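Local coordinates for protein hypoxanthine phosphoribosyltransferase (Bacillus anthracis, PDB 4QYI) that probably transfers a phosphoribosyl group from phosphoribosyl pyrophosphate to hypoxanthine or guanine, making IMP or GMP in purine salvage, at residues E37-V43 and K95-E101; V49-D53 and G157-D161; K126-D132 and E144-I150. One frame throughout, in Å; residues are numbered along the deposited sequence. Where two conformers were deposited one is given.

Overall arrangement
Contacts 1 and 3 share the mixed main sheet of the phosphoribosyltransferase core, whose strands 38-43, 96-101 and 124-129 run parallel. Strands 96-101 and 124-129 are neighbours there, so the two ladders join: the backbones of V97 and V99 hydrogen-bond to those of K126 and C128. Contact 1 is the more buried of the two. It is a regular ladder with aliphatic side chains, and it ends at the magnesium ion through E101. Contact 3 is only partly buried, turns a corner half-way and starts at a charged, exposed end. Contact 2 is also buried but joins no strands. It sets helix 48-55 against a tight turn, mainly through Y158. F50 touches V100 and C128, and Y158 touches L130, so contact 2 packs against both ladders.

Contact 1 of 3, residues E37-V43 and K95-E101; sequences EIVVIAV and KNVIVVE. With MG (magnesium ion), chain F.
Strands 38-43 and 96-101 run extended and parallel; the axes of these short segments approach to 4.6 Å and cross at -24°. The register pairs V39 with V97, V40 with I98, I41 with V99 and A42 with V100. V39 N donates to N96 O (2.8 Å), I98 N to V39 O (2.8 Å), I41 N to I98 O (2.9 Å), V100 N to I41 O (2.8 Å) and V43 N to V100 O (3.0 Å). N96 ND2 donates to E37 O (3.2 Å) and hydrogen-bonds E36 OE2; water 1 joins E37 O (2.9 Å) to N96 N (2.8 Å). These are central strands of the phosphoribosyltransferase sheet: I38, V40 and A42 bond to strand 62-71 and its approach, V97 and V99 to strand 124-129. With chi1 t on both, V40 CG1 meets V100 CG2 (3.6 Å); on the other face I41 CD1 meets V97 CG1 (3.7 Å). E101 OE2 binds magnesium (2.1 Å) with D102 and waters 2 to 5. V43 O hydrogen-bonds water 2 (2.6 Å) and S47 OG.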
loop_
_atom_site.group_PDB
_atom_site.type_symbol
_atom_site.label_atom_id
_atom_site.label_comp_id
_atom_site.label_asym_id
_atom_site.label_seq_id
_atom_site.Cartn_x
_atom_site.Cartn_y
_atom_site.Cartn_z
ATOM N N GLU A 37 15.411 -7.309 13.487
ATOM C CA GLU A 37 14.095 -6.811 13.083
ATOM C C GLU A 37 14.330 -5.605 12.175
ATOM O O GLU A 37 15.366 -4.954 12.271
ATOM C CB GLU A 37 13.299 -6.368 14.303
ATOM C CG GLU A 37 13.148 -7.467 15.345
ATOM C CD GLU A 37 12.402 -6.994 16.580
ATOM O OE1 GLU A 37 11.684 -5.975 16.496
ATOM O OE2 GLU A 37 12.538 -7.647 17.636
ATOM N N ILE A 38 13.372 -5.318 11.299
ATOM C CA ILE A 38 13.473 -4.199 10.379
ATOM C C ILE A 38 12.177 -3.424 10.342
ATOM O O ILE A 38 11.104 -4.000 10.466
ATOM C CB ILE A 38 13.719 -4.690 8.939
ATOM C CG1 ILE A 38 15.015 -5.496 8.864
ATOM C CG2 ILE A 38 13.801 -3.517 7.971
ATOM C CD1 ILE A 38 15.169 -6.229 7.546
ATOM N N VAL A 39 12.286 -2.101 10.188
ATOM C CA VAL A 39 11.123 -1.255 10.014
ATOM C C VAL A 39 11.193 -0.772 8.561
ATOM O O VAL A 39 12.201 -0.207 8.125
ATOM C CB VAL A 39 11.106 -0.022 10.939
ATOM C CG1 VAL A 39 9.925 0.894 10.591
ATOM C CG2 VAL A 39 11.052 -0.449 12.401
ATOM N N VAL A 40 10.132 -1.028 7.817
ATOM C CA VAL A 40 10.045 -0.593 6.433
ATOM C C VAL A 40 9.093 0.595 6.378
ATOM O O VAL A 40 7.982 0.534 6.883
ATOM C CB VAL A 40 9.551 -1.705 5.502
ATOM C CG1 VAL A 40 9.248 -1.164 4.119
ATOM C CG2 VAL A 40 10.585 -2.795 5.402
ATOM N N ILE A 41 9.567 1.706 5.827
ATOM C CA ILE A 41 8.735 2.881 5.687
ATOM C C ILE A 41 8.581 3.170 4.214
ATOM O O ILE A 41 9.528 3.571 3.528
ATOM C CB ILE A 41 9.313 4.110 6.390
ATOM C CG1 ILE A 41 9.416 3.858 7.895
ATOM C CG2 ILE A 41 8.405 5.319 6.160
ATOM C CD1 ILE A 41 10.148 4.963 8.596
ATOM N N ALA A 42 7.359 2.984 3.735
ATOM C CA ALA A 42 7.047 3.212 2.326
ATOM C C ALA A 42 6.509 4.615 2.052
ATOM O O ALA A 42 5.646 5.115 2.774
ATOM C CB ALA A 42 6.050 2.167 1.877
ATOM N N VAL A 43 7.041 5.262 1.018
ATOM C CA VAL A 43 6.614 6.608 0.663
ATOM C C VAL A 43 5.376 6.491 -0.249
ATOM O O VAL A 43 5.465 6.064 -1.400
ATOM C CB VAL A 43 7.736 7.425 -0.024
ATOM C CG1 VAL A 43 7.301 8.865 -0.222
ATOM C CG2 VAL A 43 9.011 7.428 0.809
ATOM N N LYS A 95 16.112 1.595 15.833
ATOM C CA LYS A 95 15.722 0.526 14.925
ATOM C C LYS A 95 16.431 0.607 13.590
ATOM O O LYS A 95 17.033 1.625 13.232
ATOM C CB LYS A 95 14.226 0.593 14.640
ATOM C CG LYS A 95 13.331 0.628 15.869
ATOM C CD LYS A 95 13.470 -0.592 16.737
ATOM C CE LYS A 95 12.606 -0.439 17.978
ATOM N NZ LYS A 95 12.846 -1.544 18.938
ATOM N N ASN A 96 16.355 -0.504 12.869
ATOM C CA ASN A 96 16.882 -0.591 11.513
ATOM C C ASN A 96 15.757 -0.156 10.602
ATOM O O ASN A 96 14.696 -0.771 10.597
ATOM C CB ASN A 96 17.260 -2.012 11.207
ATOM C CG ASN A 96 18.390 -2.487 12.076
ATOM O OD1 ASN A 96 19.400 -1.799 12.209
ATOM N ND2 ASN A 96 18.255 -3.667 12.629
ATOM N N VAL A 97 15.994 0.882 9.814
ATOM C CA VAL A 97 14.953 1.404 8.947
ATOM C C VAL A 97 15.317 1.374 7.469
ATOM O O VAL A 97 16.413 1.788 7.062
ATOM C CB VAL A 97 14.667 2.877 9.297
ATOM C CG1 VAL A 97 13.550 3.431 8.430
ATOM C CG2 VAL A 97 14.320 3.031 10.768
ATOM N N ILE A 98 14.392 0.870 6.668
ATOM C CA ILE A 98 14.563 0.906 5.223
ATOM C C ILE A 98 13.420 1.730 4.650
ATOM O O ILE A 98 12.249 1.388 4.824
ATOM C CB ILE A 98 14.584 -0.473 4.589
ATOM C CG1 ILE A 98 15.760 -1.248 5.176
ATOM C CG2 ILE A 98 14.730 -0.331 3.074
ATOM C CD1 ILE A 98 15.807 -2.663 4.751
ATOM N N VAL A 99 13.769 2.790 3.942
ATOM C CA VAL A 99 12.767 3.664 3.330
ATOM C C VAL A 99 12.627 3.197 1.899
ATOM O O VAL A 99 13.613 3.131 1.148
ATOM C CB VAL A 99 13.184 5.132 3.390
ATOM C CG1 VAL A 99 12.135 6.037 2.747
ATOM C CG2 VAL A 99 13.406 5.529 4.833
ATOM N N VAL A 100 11.390 2.898 1.534
ATOM C CA VAL A 100 11.075 2.345 0.220
ATOM C C VAL A 100 10.403 3.340 -0.718
ATOM O O VAL A 100 9.398 3.935 -0.369
ATOM C CB VAL A 100 10.206 1.083 0.408
ATOM C CG1 VAL A 100 9.714 0.532 -0.915
ATOM C CG2 VAL A 100 10.993 0.017 1.145
ATOM N N GLU A 101 11.010 3.533 -1.885
ATOM C CA GLU A 101 10.497 4.403 -2.919
ATOM C C GLU A 101 10.306 3.682 -4.218
ATOM O O GLU A 101 10.873 2.608 -4.453
ATOM C CB GLU A 101 11.464 5.557 -3.220
ATOM C CG GLU A 101 11.238 6.804 -2.412
ATOM C CD GLU A 101 10.015 7.607 -2.874
ATOM O OE1 GLU A 101 9.914 8.760 -2.425
ATOM O OE2 GLU A 101 9.178 7.141 -3.700
HETATM MG MG MG F . 7.528 7.880 -4.768
HETATM O O HOH W 1 14.741 -2.625 13.865
HETATM O O HOH W 2 6.287 7.268 -3.574
HETATM O O HOH W 3 9.347 8.749 -5.884
HETATM O O HOH W 4 7.942 9.629 -3.492
HETATM O O HOH W 5 6.153 8.553 -6.172
#

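Contact 2 of 3, residues V49-D53 and G157-D161; sequences VFAAD and GYGID
Y158 is the centre of this contact, with 102 Å² buried. It sits in a type I' beta turn from G157 to I160, closed by I160 N to G157 O (3.0 Å) and G157 N to I160 O (2.8 Å). Y158 has phi/psi 51/49 and G159 has 93/-20. Segment 49-53 is one turn of a longer helix, with D53 N bonded to V49 O (3.1 Å). V49, F50 and D53 therefore meet the tyrosine together.

The Y158 side chain takes chi1 t (-162°) and chi2 78°, which lays the ring along the helix. V49, with 58 Å² buried and chi1 t, puts CG1 over one ring face: CG1 lies 3.8 Å from the centroid of the Y158 ring, 14° off the normal, a CH-pi contact. V49 CG2 rests on G159 CA (3.7 Å). A CB at G159 would be tight against this methyl and would also jam on the preceding carbonyl.

F50 brings CB to 3.7 Å from Y158 CE2. Y158 OH donates to D53 OD2 (2.6 Å). D53 also forms salt bridges with R56 and with a basic side chain of the neighbouring subunit. Water 6 accepts from F50 N (2.9 Å) and donates to Y158 O (2.7 Å).

The turn follows strand 155-156 of the small antiparallel sheet, while helix 48-55 packs on the main sheet, F50 on V100 and A51 on A42. This arrangement fits the phosphoribosyltransferase fold, in which a small hood is seated on the core domain, here beside the subunit interface.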
loop_
_atom_site.group_PDB
_atom_site.type_symbol
_atom_site.label_atom_id
_atom_site.label_comp_id
_atom_site.label_asym_id
_atom_site.label_seq_id
_atom_site.Cartn_x
_atom_site.Cartn_y
_atom_site.Cartn_z
ATOM N N VAL A 49 2.837 -0.820 -4.102
ATOM C CA VAL A 49 2.834 -2.133 -4.758
ATOM C C VAL A 49 4.187 -2.792 -4.548
ATOM O O VAL A 49 4.278 -3.937 -4.148
ATOM C CB VAL A 49 2.489 -2.027 -6.255
ATOM C CG1 VAL A 49 2.605 -3.381 -6.916
ATOM C CG2 VAL A 49 1.086 -1.460 -6.442
ATOM N N PHE A 50 5.242 -2.043 -4.815
ATOM C CA PHE A 50 6.603 -2.517 -4.594
ATOM C C PHE A 50 6.797 -2.975 -3.149
ATOM O O PHE A 50 7.379 -4.039 -2.883
ATOM C CB PHE A 50 7.544 -1.390 -4.967
ATOM C CG PHE A 50 8.997 -1.651 -4.698
ATOM C CD1 PHE A 50 9.581 -2.856 -5.023
ATOM C CD2 PHE A 50 9.817 -0.605 -4.252
ATOM C CE1 PHE A 50 10.928 -3.061 -4.819
ATOM C CE2 PHE A 50 11.169 -0.808 -4.047
ATOM C CZ PHE A 50 11.721 -2.047 -4.327
ATOM N N ALA A 51 6.283 -2.195 -2.215
ATOM C CA ALA A 51 6.442 -2.511 -0.792
ATOM C C ALA A 51 5.722 -3.783 -0.444
ATOM O O ALA A 51 6.275 -4.618 0.265
ATOM C CB ALA A 51 5.951 -1.376 0.093
ATOM N N ALA A 52 4.493 -3.922 -0.934
ATOM C CA ALA A 52 3.712 -5.120 -0.668
ATOM C C ALA A 52 4.483 -6.360 -1.156
ATOM O O ALA A 52 4.556 -7.352 -0.451
ATOM C CB ALA A 52 2.349 -5.040 -1.351
ATOM N N ASP A 53 5.082 -6.285 -2.346
ATOM C CA ASP A 53 5.813 -7.427 -2.888
ATOM C C ASP A 53 7.150 -7.651 -2.192
ATOM O O ASP A 53 7.520 -8.787 -1.896
ATOM C CB ASP A 53 6.074 -7.262 -4.386
ATOM C CG ASP A 53 4.812 -7.385 -5.228
ATOM O OD1 ASP A 53 3.739 -7.795 -4.716
ATOM O OD2 ASP A 53 4.920 -7.085 -6.429
ATOM N N GLY A 157 2.770 2.298 -14.174
ATOM C CA GLY A 157 2.589 0.895 -13.800
ATOM C C GLY A 157 3.205 0.491 -12.464
ATOM O O GLY A 157 4.049 1.203 -11.906
ATOM N N TYR A 158 2.765 -0.654 -11.941
ATOM C CA TYR A 158 3.311 -1.203 -10.705
ATOM C C TYR A 158 3.329 -0.141 -9.580
ATOM O O TYR A 158 4.337 0.058 -8.907
ATOM C CB TYR A 158 4.721 -1.768 -10.994
ATOM C CG TYR A 158 5.260 -2.741 -9.960
ATOM C CD1 TYR A 158 4.826 -4.073 -9.924
ATOM C CD2 TYR A 158 6.239 -2.354 -9.055
ATOM C CE1 TYR A 158 5.321 -4.963 -8.983
ATOM C CE2 TYR A 158 6.751 -3.245 -8.120
ATOM C CZ TYR A 158 6.291 -4.543 -8.094
ATOM O OH TYR A 158 6.801 -5.396 -7.144
ATOM N N GLY A 159 2.191 0.520 -9.394
ATOM C CA GLY A 159 2.042 1.562 -8.380
ATOM C C GLY A 159 2.285 3.000 -8.804
ATOM O O GLY A 159 1.788 3.923 -8.168
ATOM N N ILE A 160 3.001 3.182 -9.911
ATOM C CA ILE A 160 3.345 4.494 -10.456
ATOM C C ILE A 160 2.271 4.982 -11.431
ATOM O O ILE A 160 1.867 4.279 -12.378
ATOM C CB ILE A 160 4.694 4.402 -11.191
ATOM C CG1 ILE A 160 5.711 3.747 -10.270
ATOM C CG2 ILE A 160 5.187 5.769 -11.652
ATOM C CD1 ILE A 160 7.018 3.383 -10.930
ATOM N N ASP A 161 1.834 6.219 -11.241
ATOM C CA ASP A 161 0.788 6.787 -12.083
ATOM C C ASP A 161 1.220 7.909 -13.011
ATOM O O ASP A 161 2.354 8.362 -13.019
ATOM C CB ASP A 161 -0.262 7.455 -11.206
ATOM C CG ASP A 161 0.256 8.751 -10.570
ATOM O OD1 ASP A 161 1.348 8.738 -9.971
ATOM O OD2 ASP A 161 -0.428 9.794 -10.663
HETATM O O HOH W 6 4.931 0.478 -6.269
#

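Contact 3 of 3, residues K126-D132 and E144-I150; sequences KFCTLLD and EYVGFQI
Y145, with chi1 m, lays its CB against C128 SG (3.8 Å) and its CE2 against K126 CB (4.0 Å); its OH bonds D32 of helix 15-32. The two segments run parallel, pairing C128 with Y145, T129 with V146, L131 with F148 and D132 with Q149. Y145 N donates to F127 O (3.1 Å), T129 N to Y145 O (2.9 Å) and G147 N to T129 O (3.0 Å). Both segments then turn a corner, at L130 (-71/-47) and G147 (-75/-60). A CB on G147 would clash with L130 O. In this phosphoribosyltransferase core the bend redirects the paired strands, and L131, F148 and I150 then touch I13 of strand 8-13. Beyond it F148 N donates to L130 O (2.8 Å), D132 N to F148 O (2.9 Å) and I150 N to D132 O (3.2 Å). L131 CD2 packs on I150 CD1 (3.3 Å). At the exposed start, E144 OE1 accepts from F127 N (3.1 Å), and E144 OE2 makes a long salt bridge to K126 NZ (3.8 Å).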
loop_
_atom_site.group_PDB
_atom_site.type_symbol
_atom_site.label_atom_id
_atom_site.label_comp_id
_atom_site.label_asym_id
_atom_site.label_seq_id
_atom_site.Cartn_x
_atom_site.Cartn_y
_atom_site.Cartn_z
ATOM N N LYS A 126 18.469 3.155 5.652
ATOM C CA LYS A 126 18.894 2.914 4.281
ATOM C C LYS A 126 17.743 3.176 3.343
ATOM O O LYS A 126 16.593 3.185 3.768
ATOM C CB LYS A 126 19.346 1.468 4.132
ATOM C CG LYS A 126 20.480 1.071 5.070
ATOM C CD LYS A 126 21.752 1.870 4.841
ATOM C CE LYS A 126 22.864 1.446 5.788
ATOM N NZ LYS A 126 24.112 2.197 5.484
ATOM N N PHE A 127 18.068 3.371 2.068
ATOM C CA PHE A 127 17.071 3.617 1.035
ATOM C C PHE A 127 17.020 2.503 -0.001
ATOM O O PHE A 127 18.060 2.009 -0.440
ATOM C CB PHE A 127 17.338 4.969 0.379
ATOM C CG PHE A 127 17.224 6.077 1.356
ATOM C CD1 PHE A 127 15.993 6.617 1.635
ATOM C CD2 PHE A 127 18.324 6.483 2.084
ATOM C CE1 PHE A 127 15.865 7.594 2.583
ATOM C CE2 PHE A 127 18.209 7.467 3.030
ATOM C CZ PHE A 127 16.973 8.027 3.282
ATOM N N CYS A 128 15.793 2.148 -0.367
ATOM C CA CYS A 128 15.514 1.116 -1.340
ATOM C C CYS A 128 14.552 1.653 -2.385
ATOM O O CYS A 128 13.423 2.001 -2.056
ATOM C CB CYS A 128 14.876 -0.084 -0.636
ATOM S SG CYS A 128 14.381 -1.416 -1.762
ATOM N N THR A 129 14.985 1.713 -3.641
ATOM C CA THR A 129 14.112 2.206 -4.691
ATOM C C THR A 129 13.997 1.191 -5.804
ATOM O O THR A 129 14.944 0.478 -6.118
ATOM C CB THR A 129 14.604 3.558 -5.274
ATOM O OG1 THR A 129 13.647 4.081 -6.211
ATOM C CG2 THR A 129 15.941 3.396 -5.961
ATOM N N LEU A 130 12.814 1.130 -6.394
ATOM C CA LEU A 130 12.575 0.223 -7.487
ATOM C C LEU A 130 13.324 0.734 -8.695
ATOM O O LEU A 130 14.009 -0.034 -9.375
ATOM C CB LEU A 130 11.088 0.164 -7.834
ATOM C CG LEU A 130 10.739 -0.766 -9.005
ATOM C CD1 LEU A 130 11.122 -2.201 -8.704
ATOM C CD2 LEU A 130 9.256 -0.693 -9.312
ATOM N N LEU A 131 13.188 2.040 -8.952
ATOM C CA LEU A 131 13.812 2.666 -10.112
ATOM C C LEU A 131 14.720 3.810 -9.700
ATOM O O LEU A 131 14.404 4.542 -8.762
ATOM C CB LEU A 131 12.731 3.199 -11.032
ATOM C CG LEU A 131 11.607 2.218 -11.397
ATOM C CD1 LEU A 131 10.513 2.958 -12.160
ATOM C CD2 LEU A 131 12.104 1.020 -12.182
ATOM N N ASP A 132 15.850 3.951 -10.396
ATOM C CA ASP A 132 16.825 4.988 -10.103
ATOM C C ASP A 132 17.222 5.691 -11.408
ATOM O O ASP A 132 17.366 5.050 -12.465
ATOM C CB ASP A 132 18.068 4.380 -9.414
ATOM C CG ASP A 132 18.957 5.430 -8.730
ATOM O OD1 ASP A 132 18.458 6.535 -8.448
ATOM O OD2 ASP A 132 20.132 5.123 -8.394
ATOM N N GLU A 144 21.065 2.355 -1.223
ATOM C CA GLU A 144 21.737 1.100 -0.976
ATOM C C GLU A 144 21.128 -0.029 -1.806
ATOM O O GLU A 144 21.818 -0.974 -2.180
ATOM C CB GLU A 144 21.726 0.746 0.517
ATOM C CG GLU A 144 22.666 1.591 1.380
ATOM C CD GLU A 144 22.236 3.042 1.648
ATOM O OE1 GLU A 144 21.074 3.468 1.408
ATOM O OE2 GLU A 144 23.100 3.780 2.158
ATOM N N TYR A 145 19.837 0.053 -2.094
ATOM C CA TYR A 145 19.157 -1.000 -2.853
ATOM C C TYR A 145 18.472 -0.366 -4.040
ATOM O O TYR A 145 17.643 0.521 -3.868
ATOM C CB TYR A 145 18.144 -1.744 -1.954
ATOM C CG TYR A 145 18.754 -2.138 -0.629
ATOM C CD1 TYR A 145 19.575 -3.245 -0.532
ATOM C CD2 TYR A 145 18.517 -1.413 0.526
ATOM C CE1 TYR A 145 20.142 -3.615 0.680
ATOM C CE2 TYR A 145 19.080 -1.781 1.741
ATOM C CZ TYR A 145 19.886 -2.885 1.809
ATOM O OH TYR A 145 20.446 -3.234 3.010
ATOM N N VAL A 146 18.808 -0.838 -5.238
ATOM C CA VAL A 146 18.246 -0.311 -6.471
ATOM C C VAL A 146 17.789 -1.435 -7.391
ATOM O O VAL A 146 18.562 -2.329 -7.709
ATOM C CB VAL A 146 19.294 0.516 -7.244
ATOM C CG1 VAL A 146 18.695 1.052 -8.529
ATOM C CG2 VAL A 146 19.806 1.659 -6.385
ATOM N N GLY A 147 16.535 -1.377 -7.828
ATOM C CA GLY A 147 16.007 -2.378 -8.731
ATOM C C GLY A 147 16.508 -2.243 -10.156
ATOM O O GLY A 147 17.143 -3.149 -10.698
ATOM N N PHE A 148 16.234 -1.092 -10.760
ATOM C CA PHE A 148 16.592 -0.851 -12.142
ATOM C C PHE A 148 16.970 0.589 -12.404
ATOM O O PHE A 148 16.383 1.519 -11.839
ATOM C CB PHE A 148 15.389 -1.135 -13.036
ATOM C CG PHE A 148 14.806 -2.504 -12.871
ATOM C CD1 PHE A 148 13.854 -2.745 -11.891
ATOM C CD2 PHE A 148 15.152 -3.533 -13.736
ATOM C CE1 PHE A 148 13.278 -3.995 -11.763
ATOM C CE2 PHE A 148 14.581 -4.782 -13.609
ATOM C CZ PHE A 148 13.641 -5.010 -12.623
ATOM N N GLN A 149 17.937 0.759 -13.291
ATOM C CA GLN A 149 18.347 2.073 -13.723
ATOM C C GLN A 149 17.665 2.319 -15.046
ATOM O O GLN A 149 17.892 1.596 -16.007
ATOM C CB GLN A 149 19.846 2.189 -13.903
ATOM C CG GLN A 149 20.636 2.375 -12.631
ATOM C CD GLN A 149 22.018 2.888 -12.965
ATOM O OE1 GLN A 149 22.308 3.196 -14.129
ATOM N NE2 GLN A 149 22.874 3.003 -11.961
ATOM N N ILE A 150 16.812 3.327 -15.080
ATOM C CA ILE A 150 16.066 3.671 -16.263
ATOM C C ILE A 150 16.428 5.018 -16.864
ATOM O O ILE A 150 16.900 5.900 -16.171
ATOM C CB ILE A 150 14.583 3.616 -15.883
ATOM C CG1 ILE A 150 14.249 2.145 -15.806
ATOM C CG2 ILE A 150 13.693 4.359 -16.880
ATOM C CD1 ILE A 150 12.871 1.869 -15.298
#